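Local coordinates for cyclic AMP receptor protein (Thermus thermophilus, PDB 4EV0), which activates transcription from a set of promoters in a cAMP-dependent manner, binding cyclic AMP and DNA as a homodimer, at residues Asp135-Ser138 against Phe139-Arg143. Numbering follows the deposited sequence.
Sequences DLLS and FEEAR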
loop_
_atom_site.group_PDB
_atom_site.type_symbol
_atom_site.label_atom_id
_atom_site.label_comp_id
_atom_site.label_asym_id
_atom_site.label_seq_id
_atom_site.Cartn_x
_atom_site.Cartn_y
_atom_site.Cartn_z
ATOM N N ASP B 135 5.227 3.369 0.838
ATOM C CA ASP B 135 6.619 3.800 0.765
ATOM C C ASP B 135 6.794 5.331 0.733
ATOM O O ASP B 135 7.916 5.832 0.801
ATOM C CB ASP B 135 7.303 3.162 -0.459
ATOM C CG ASP B 135 7.337 1.622 -0.403
ATOM O OD1 ASP B 135 7.528 1.055 0.697
ATOM O OD2 ASP B 135 7.182 0.977 -1.468
ATOM N N LEU B 136 5.690 6.070 0.651
ATOM C CA LEU B 136 5.743 7.508 0.357
ATOM C C LEU B 136 6.002 8.424 1.572
ATOM O O LEU B 136 5.479 8.198 2.667
ATOM C CB LEU B 136 4.471 7.926 -0.391
ATOM C CG LEU B 136 4.255 9.379 -0.811
ATOM C CD1 LEU B 136 3.574 9.420 -2.164
ATOM C CD2 LEU B 136 3.404 10.103 0.217
ATOM N N LEU B 137 6.819 9.456 1.350
ATOM C CA LEU B 137 7.184 10.439 2.373
ATOM C C LEU B 137 7.555 11.764 1.703
ATOM O O LEU B 137 8.222 11.763 0.663
ATOM C CB LEU B 137 8.374 9.930 3.196
ATOM C CG LEU B 137 9.026 10.852 4.244
ATOM C CD1 LEU B 137 8.107 11.118 5.445
ATOM C CD2 LEU B 137 10.369 10.283 4.703
ATOM N N SER B 138 7.131 12.883 2.296
ATOM C CA SER B 138 7.410 14.216 1.745
ATOM C C SER B 138 8.907 14.506 1.690
ATOM O O SER B 138 9.681 13.969 2.491
ATOM C CB SER B 138 6.712 15.305 2.564
ATOM O OG SER B 138 7.222 15.379 3.884
ATOM N N PHE B 139 9.318 15.349 0.746
ATOM C CA PHE B 139 10.720 15.718 0.636
ATOM C C PHE B 139 11.197 16.356 1.930
ATOM O O PHE B 139 12.285 16.057 2.422
ATOM C CB PHE B 139 10.954 16.691 -0.515
ATOM C CG PHE B 139 12.350 17.257 -0.542
ATOM C CD1 PHE B 139 13.370 16.587 -1.195
ATOM C CD2 PHE B 139 12.645 18.456 0.102
ATOM C CE1 PHE B 139 14.652 17.105 -1.216
ATOM C CE2 PHE B 139 13.930 18.978 0.089
ATOM C CZ PHE B 139 14.928 18.305 -0.572
ATOM N N GLU B 140 10.372 17.241 2.465
ATOM C CA GLU B 140 10.713 17.992 3.660
ATOM C C GLU B 140 11.090 17.105 4.855
ATOM O O GLU B 140 12.126 17.318 5.496
ATOM C CB GLU B 140 9.543 18.901 4.029
ATOM C CG GLU B 140 9.660 19.560 5.390
ATOM C CD GLU B 140 8.319 20.093 5.900
ATOM O OE1 GLU B 140 7.256 19.542 5.502
ATOM O OE2 GLU B 140 8.330 21.062 6.700
ATOM N N GLU B 141 10.242 16.125 5.157
ATOM C CA GLU B 141 10.498 15.206 6.257
ATOM C C GLU B 141 11.677 14.262 5.941
ATOM O O GLU B 141 12.477 13.918 6.832
ATOM C CB GLU B 141 9.256 14.392 6.565
ATOM C CG GLU B 141 8.090 15.195 7.074
ATOM C CD GLU B 141 6.774 14.441 6.944
ATOM O OE1 GLU B 141 6.180 14.113 7.993
ATOM O OE2 GLU B 141 6.352 14.171 5.795
ATOM N N ALA B 142 11.783 13.861 4.677
ATOM C CA ALA B 142 12.944 13.110 4.228
ATOM C C ALA B 142 14.229 13.891 4.563
ATOM O O ALA B 142 15.190 13.325 5.059
ATOM C CB ALA B 142 12.839 12.794 2.722
ATOM N N ARG B 143 14.207 15.199 4.335
ATOM C CA ARG B 143 15.354 16.064 4.593
ATOM C C ARG B 143 15.782 16.036 6.069
ATOM O O ARG B 143 16.945 15.784 6.376
ATOM C CB ARG B 143 15.019 17.486 4.139
ATOM C CG ARG B 143 16.144 18.466 4.269
ATOM C CD ARG B 143 15.911 19.667 3.350
ATOM N NE ARG B 143 16.848 20.746 3.645
ATOM C CZ ARG B 143 16.624 21.682 4.562
ATOM N NH1 ARG B 143 15.483 21.670 5.251
ATOM N NH2 ARG B 143 17.531 22.631 4.783
#
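The N-cap of helix 139-154, built where Ser-138 meets Glu-141 and Ala-142, shows how a helix start uses both polar and apolar side chains; here it stands at the hinge that, as in other Crp-family proteins, joins the cyclic-nucleotide-binding domain and long helix 114-135 to the winged helix-turn-helix domain. Ser-138 has its OG swung between its own backbone N and carbonyl carbon (chi1 65°), which turns the hydroxyl over the first turn, where it accepts a weak bond from Glu-141 N at 3.4 Å. The same hydroxyl donates to Glu-141 OE2, although the modelled OG to OE2 separation of 2.4 Å is too short to be trusted in detail. Glu-141 can reach back because its CG lies beside its backbone N (chi1 -65°) and the chain runs out extended from there.

An apolar contact flanks the cap. Leu-137 CD2 packs 4.0 Å from Ala-142 CB, the pairing of the residue before the N-cap with the fourth helical residue that defines a hydrophobic staple, while its other methyl, CD1, lies 3.6 Å from Glu-141 CB. With an alanine in place of Leu-137, both methyls would be gone, and the staple contact to Ala-142 CB and the cover over Glu-141 CB would probably be lost, making the turn into the helix less firmly set. Beyond the cap, Phe-139 lies on Arg-182 and Ala-186 of helix 177-189, and Glu-141 packs on Arg-145 of the second subunit. The first regular helical bond closes the turn: Ala-142 N donates to Ser-138 O at 3.0 Å, with an N-H...O angle of 163°.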